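PDB 3O0Y: lipoprotein from Colwellia psychrerythraea, which is of unknown function but belongs to a bacterial family related to zinc-dependent metallopeptidases and is probably a membrane-anchored lipoprotein. Local coordinates for residues W130-N142 with E542-L554. Sequence-based numbering, arbitrary orientation.
With SO4 (sulfate ion), chain D.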
loop_
_atom_site.group_PDB
_atom_site.type_symbol
_atom_site.label_atom_id
_atom_site.label_comp_id
_atom_site.label_asym_id
_atom_site.label_seq_id
_atom_site.Cartn_x
_atom_site.Cartn_y
_atom_site.Cartn_z
ATOM N N TRP A 130 -3.123 -5.374 4.679
ATOM C CA TRP A 130 -3.359 -4.463 3.540
ATOM C C TRP A 130 -3.813 -5.205 2.290
ATOM O O TRP A 130 -4.861 -4.890 1.736
ATOM C CB TRP A 130 -2.098 -3.602 3.289
ATOM C CG TRP A 130 -1.975 -3.055 1.925
ATOM C CD1 TRP A 130 -2.786 -2.064 1.382
ATOM C CD2 TRP A 130 -1.018 -3.388 0.925
ATOM N NE1 TRP A 130 -2.398 -1.802 0.096
ATOM C CE2 TRP A 130 -1.327 -2.621 -0.219
ATOM C CE3 TRP A 130 0.065 -4.292 0.864
ATOM C CZ2 TRP A 130 -0.582 -2.710 -1.392
ATOM C CZ3 TRP A 130 0.790 -4.389 -0.317
ATOM C CH2 TRP A 130 0.497 -3.564 -1.391
ATOM N N MET A 131 -3.036 -6.208 1.865
ATOM C CA MET A 131 -3.212 -6.837 0.556
ATOM C C MET A 131 -4.083 -8.058 0.557
ATOM O O MET A 131 -4.384 -8.577 -0.517
ATOM C CB MET A 131 -1.826 -7.186 -0.074
ATOM C CG MET A 131 -1.664 -6.830 -1.547
ATOM S SD MET A 131 -0.150 -7.178 -2.472
ATOM C CE MET A 131 -0.476 -8.928 -2.731
ATOM N N GLY A 132 -4.573 -8.463 1.730
ATOM C CA GLY A 132 -5.312 -9.719 1.840
ATOM C C GLY A 132 -4.399 -10.894 1.547
ATOM O O GLY A 132 -3.222 -10.892 1.937
ATOM N N LEU A 133 -4.911 -11.883 0.803
ATOM C CA LEU A 133 -4.099 -13.051 0.516
ATOM C C LEU A 133 -2.876 -12.639 -0.300
ATOM O O LEU A 133 -3.014 -12.068 -1.391
ATOM C CB LEU A 133 -4.880 -14.104 -0.236
ATOM C CG LEU A 133 -4.171 -15.412 -0.671
ATOM C CD1 LEU A 133 -3.558 -16.177 0.507
ATOM C CD2 LEU A 133 -5.148 -16.285 -1.523
ATOM N N SER A 134 -1.689 -13.004 0.193
ATOM C CA SER A 134 -0.458 -12.624 -0.441
ATOM C C SER A 134 0.334 -13.928 -0.669
ATOM O O SER A 134 0.437 -14.691 0.223
ATOM C CB SER A 134 0.281 -11.698 0.467
ATOM O OG SER A 134 -0.469 -10.503 0.682
ATOM N N PRO A 135 0.939 -14.090 -1.840
ATOM C CA PRO A 135 1.378 -15.476 -2.214
ATOM C C PRO A 135 2.677 -15.953 -1.623
ATOM O O PRO A 135 2.872 -17.188 -1.514
ATOM C CB PRO A 135 1.500 -15.381 -3.733
ATOM C CG PRO A 135 1.740 -13.934 -4.055
ATOM C CD PRO A 135 0.938 -13.179 -3.025
ATOM N N PHE A 136 3.602 -15.059 -1.289
ATOM C CA PHE A 136 4.974 -15.464 -0.890
ATOM C C PHE A 136 5.322 -14.894 0.488
ATOM O O PHE A 136 5.552 -13.661 0.629
ATOM C CB PHE A 136 5.953 -15.034 -1.946
ATOM C CG PHE A 136 5.608 -15.556 -3.332
ATOM C CD1 PHE A 136 5.422 -16.911 -3.567
ATOM C CD2 PHE A 136 5.416 -14.689 -4.377
ATOM C CE1 PHE A 136 5.042 -17.356 -4.814
ATOM C CE2 PHE A 136 5.028 -15.153 -5.652
ATOM C CZ PHE A 136 4.841 -16.488 -5.855
ATOM N N ILE A 137 5.277 -15.763 1.499
ATOM C CA ILE A 137 5.432 -15.295 2.893
ATOM C C ILE A 137 6.793 -14.645 3.089
ATOM O O ILE A 137 6.915 -13.722 3.881
ATOM C CB ILE A 137 5.083 -16.382 3.911
ATOM C CG1 ILE A 137 4.947 -15.812 5.306
ATOM C CG2 ILE A 137 6.123 -17.610 3.794
ATOM C CD1 ILE A 137 4.281 -16.758 6.313
ATOM N N VAL A 138 7.815 -15.137 2.375
ATOM C CA VAL A 138 9.114 -14.498 2.343
ATOM C C VAL A 138 9.365 -14.033 0.902
ATOM O O VAL A 138 9.311 -14.784 -0.050
ATOM C CB VAL A 138 10.234 -15.467 2.801
ATOM C CG1 VAL A 138 11.641 -14.803 2.653
ATOM C CG2 VAL A 138 9.939 -16.045 4.249
ATOM N N ASN A 139 9.585 -12.735 0.757
ATOM C CA ASN A 139 9.780 -12.123 -0.536
ATOM C C ASN A 139 10.662 -10.874 -0.348
ATOM O O ASN A 139 11.152 -10.612 0.733
ATOM C CB ASN A 139 8.433 -11.825 -1.211
ATOM C CG ASN A 139 7.645 -10.701 -0.535
ATOM O OD1 ASN A 139 8.077 -9.558 -0.579
ATOM N ND2 ASN A 139 6.509 -11.015 0.082
ATOM N N GLN A 140 10.993 -10.220 -1.441
ATOM C CA GLN A 140 11.927 -9.096 -1.408
ATOM C C GLN A 140 11.380 -7.726 -0.987
ATOM O O GLN A 140 12.144 -6.833 -0.792
ATOM C CB GLN A 140 12.579 -8.982 -2.819
ATOM C CG GLN A 140 11.884 -8.050 -3.841
ATOM C CD GLN A 140 10.550 -8.609 -4.433
ATOM O OE1 GLN A 140 10.099 -9.708 -4.091
ATOM N NE2 GLN A 140 9.896 -7.796 -5.263
ATOM N N ILE A 141 10.077 -7.539 -0.981
ATOM C CA ILE A 141 9.442 -6.254 -0.854
ATOM C C ILE A 141 8.657 -6.106 0.446
ATOM O O ILE A 141 8.691 -5.039 1.020
ATOM C CB ILE A 141 8.618 -5.863 -2.109
ATOM C CG1 ILE A 141 7.987 -4.473 -2.008
ATOM C CG2 ILE A 141 7.505 -6.895 -2.442
ATOM C CD1 ILE A 141 7.498 -3.909 -3.390
ATOM N N ASN A 142 7.888 -7.111 0.874
ATOM C CA ASN A 142 7.145 -7.022 2.152
ATOM C C ASN A 142 7.003 -8.399 2.795
ATOM O O ASN A 142 7.809 -9.272 2.563
ATOM C CB ASN A 142 5.781 -6.305 1.985
ATOM C CG ASN A 142 4.749 -7.165 1.259
ATOM O OD1 ASN A 142 5.101 -8.144 0.539
ATOM N ND2 ASN A 142 3.471 -6.826 1.467
ATOM N N GLU A 542 10.117 -2.311 -9.968
ATOM C CA GLU A 542 8.709 -2.404 -10.216
ATOM C C GLU A 542 8.300 -3.769 -10.746
ATOM O O GLU A 542 7.337 -4.412 -10.254
ATOM C CB GLU A 542 8.272 -1.331 -11.197
ATOM C CG GLU A 542 8.426 0.065 -10.699
ATOM C CD GLU A 542 7.411 0.452 -9.689
ATOM O OE1 GLU A 542 6.209 0.042 -9.779
ATOM O OE2 GLU A 542 7.846 1.158 -8.779
ATOM N N ILE A 543 8.973 -4.222 -11.795
ATOM C CA ILE A 543 8.610 -5.529 -12.379
ATOM C C ILE A 543 8.751 -6.653 -11.315
ATOM O O ILE A 543 7.858 -7.483 -11.155
ATOM C CB ILE A 543 9.479 -5.860 -13.650
ATOM C CG1 ILE A 543 9.174 -4.857 -14.758
ATOM C CG2 ILE A 543 9.301 -7.402 -14.069
ATOM C CD1 ILE A 543 7.680 -4.592 -15.065
ATOM N N GLU A 544 9.800 -6.620 -10.488
ATOM C CA GLU A 544 9.925 -7.624 -9.425
ATOM C C GLU A 544 8.848 -7.510 -8.332
ATOM O O GLU A 544 8.392 -8.482 -7.779
ATOM C CB GLU A 544 11.338 -7.654 -8.830
ATOM C CG GLU A 544 12.388 -8.039 -9.969
ATOM C CD GLU A 544 13.823 -8.121 -9.540
ATOM O OE1 GLU A 544 14.084 -8.007 -8.316
ATOM O OE2 GLU A 544 14.689 -8.416 -10.407
ATOM N N ARG A 545 8.420 -6.295 -8.045
ATOM C CA ARG A 545 7.276 -6.050 -7.173
ATOM C C ARG A 545 6.031 -6.744 -7.777
ATOM O O ARG A 545 5.306 -7.428 -7.048
ATOM C CB ARG A 545 7.020 -4.530 -7.042
ATOM C CG ARG A 545 5.636 -4.146 -6.619
ATOM C CD ARG A 545 5.499 -2.615 -6.582
ATOM N NE ARG A 545 4.117 -2.211 -6.599
ATOM C CZ ARG A 545 3.742 -0.957 -6.452
ATOM N NH1 ARG A 545 2.474 -0.654 -6.516
ATOM N NH2 ARG A 545 4.669 -0.020 -6.279
ATOM N N TYR A 546 5.778 -6.542 -9.059
ATOM C CA TYR A 546 4.531 -7.062 -9.696
ATOM C C TYR A 546 4.528 -8.566 -9.639
ATOM O O TYR A 546 3.486 -9.235 -9.448
ATOM C CB TYR A 546 4.345 -6.588 -11.128
ATOM C CG TYR A 546 4.395 -5.073 -11.274
ATOM C CD1 TYR A 546 4.099 -4.220 -10.242
ATOM C CD2 TYR A 546 4.824 -4.526 -12.444
ATOM C CE1 TYR A 546 4.220 -2.844 -10.430
ATOM C CE2 TYR A 546 4.939 -3.143 -12.623
ATOM C CZ TYR A 546 4.670 -2.343 -11.626
ATOM O OH TYR A 546 4.853 -0.960 -11.869
ATOM N N MET A 547 5.722 -9.117 -9.770
ATOM C CA MET A 547 5.911 -10.590 -9.710
ATOM C C MET A 547 5.547 -11.132 -8.310
ATOM O O MET A 547 4.966 -12.181 -8.207
ATOM C CB MET A 547 7.340 -11.002 -10.070
ATOM C CG MET A 547 7.753 -10.837 -11.548
ATOM S SD MET A 547 9.575 -10.915 -11.912
ATOM C CE MET A 547 9.932 -12.533 -11.094
ATOM N N ALA A 548 5.834 -10.381 -7.252
ATOM C CA ALA A 548 5.552 -10.775 -5.846
ATOM C C ALA A 548 4.131 -10.472 -5.447
ATOM O O ALA A 548 3.622 -11.082 -4.510
ATOM C CB ALA A 548 6.518 -10.014 -4.863
ATOM N N TRP A 549 3.520 -9.461 -6.087
ATOM C CA TRP A 549 2.161 -8.956 -5.770
ATOM C C TRP A 549 1.192 -9.025 -6.947
ATOM O O TRP A 549 0.663 -8.029 -7.388
ATOM C CB TRP A 549 2.215 -7.495 -5.320
ATOM C CG TRP A 549 2.910 -7.202 -4.076
ATOM C CD1 TRP A 549 3.309 -8.074 -3.100
ATOM C CD2 TRP A 549 3.232 -5.891 -3.580
ATOM N NE1 TRP A 549 3.902 -7.394 -2.069
ATOM C CE2 TRP A 549 3.876 -6.055 -2.343
ATOM C CE3 TRP A 549 3.070 -4.599 -4.080
ATOM C CZ2 TRP A 549 4.345 -4.979 -1.605
ATOM C CZ3 TRP A 549 3.558 -3.534 -3.371
ATOM C CH2 TRP A 549 4.156 -3.722 -2.122
ATOM N N PRO A 550 0.973 -10.208 -7.526
ATOM C CA PRO A 550 0.055 -10.296 -8.635
ATOM C C PRO A 550 -1.294 -9.637 -8.430
ATOM O O PRO A 550 -1.981 -9.861 -7.441
ATOM C CB PRO A 550 -0.117 -11.811 -8.864
ATOM C CG PRO A 550 0.766 -12.447 -7.944
ATOM C CD PRO A 550 1.231 -11.488 -6.911
ATOM N N GLY A 551 -1.641 -8.788 -9.400
ATOM C CA GLY A 551 -2.894 -8.062 -9.461
ATOM C C GLY A 551 -2.928 -6.708 -8.806
ATOM O O GLY A 551 -3.834 -5.890 -9.117
ATOM N N GLN A 552 -2.034 -6.463 -7.866
ATOM C CA GLN A 552 -2.035 -5.241 -7.051
ATOM C C GLN A 552 -1.865 -4.031 -7.971
ATOM O O GLN A 552 -2.533 -3.003 -7.721
ATOM C CB GLN A 552 -1.037 -5.235 -5.886
ATOM C CG GLN A 552 -1.165 -4.024 -4.931
ATOM C CD GLN A 552 -0.608 -2.722 -5.414
ATOM O OE1 GLN A 552 0.383 -2.690 -6.152
ATOM N NE2 GLN A 552 -1.176 -1.573 -4.906
ATOM N N ALA A 553 -1.070 -4.155 -9.029
ATOM C CA ALA A 553 -0.788 -3.047 -9.923
ATOM C C ALA A 553 -1.980 -2.701 -10.764
ATOM O O ALA A 553 -1.972 -1.670 -11.452
ATOM C CB ALA A 553 0.403 -3.401 -10.905
ATOM N N LEU A 554 -3.015 -3.547 -10.781
ATOM C CA LEU A 554 -4.212 -3.289 -11.577
ATOM C C LEU A 554 -5.162 -2.240 -10.949
ATOM O O LEU A 554 -5.932 -1.600 -11.664
ATOM C CB LEU A 554 -4.959 -4.599 -11.826
ATOM C CG LEU A 554 -4.162 -5.718 -12.433
ATOM C CD1 LEU A 554 -5.124 -6.962 -12.539
ATOM C CD2 LEU A 554 -3.523 -5.396 -13.797
HETATM S S SO4 D . 2.646 3.526 -6.086
HETATM O O1 SO4 D . 1.962 4.059 -7.295
HETATM O O2 SO4 D . 3.331 4.601 -5.451
HETATM O O3 SO4 D . 1.693 3.010 -5.073
HETATM O O4 SO4 D . 3.436 2.370 -6.421
HETATM O O HOH W 1 3.950 -12.303 -1.952
#
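Trp549, the first residue past helix 536-548, lies clamped between side chains of the loop 130-142. Trp130 turns its edge to one face of this indole, with six-membered ring centroids 4.9 Å apart and planes at 71°. Gln552 packs on Trp130 CZ2. On the same face of Trp549, Met131 SD sits 3.6 Å from the centroid of the five-membered ring, a Met-aromatic contact. Ile141 covers the opposite face. Its CG1 is anti to the backbone N (chi1 -178°) and the chain stays extended at chi2 (164°), which carries Ile141 CD1 over the six-membered ring of Trp549, 3.9 Å from its centroid, as a CH-pi contact. That methyl also rests on Arg545 CG. Trp549 NE1 donates to Asn142 OD1 at 3.0 Å, nearly straight and in the ring plane, but above the carbonyl plane. Asn139 ND2 reaches the same oxygen from the other face of the amide. Asn139 OD1 accepts from Ile141 N, an Asx turn, and from Asn142 N, which extends it to an Asx motif. One water accepts from Phe136 N and donates to Ala548 O, each at 2.9 Å. Gln140 NE2 adds a weak bond to Glu544 O. Beyond Ile141, Arg545 NH2 bonds a sulfate, probably from the crystallisation liquor, as do Tyr556, Arg504 and Arg507. Replacing Trp549 by an alanine is likely to open a gap between Met131 and Ile141 and cost Asn142 OD1 one of its two donors. The contact thus centres on one indole, gripped on both faces and fixed in rotation by its N-H.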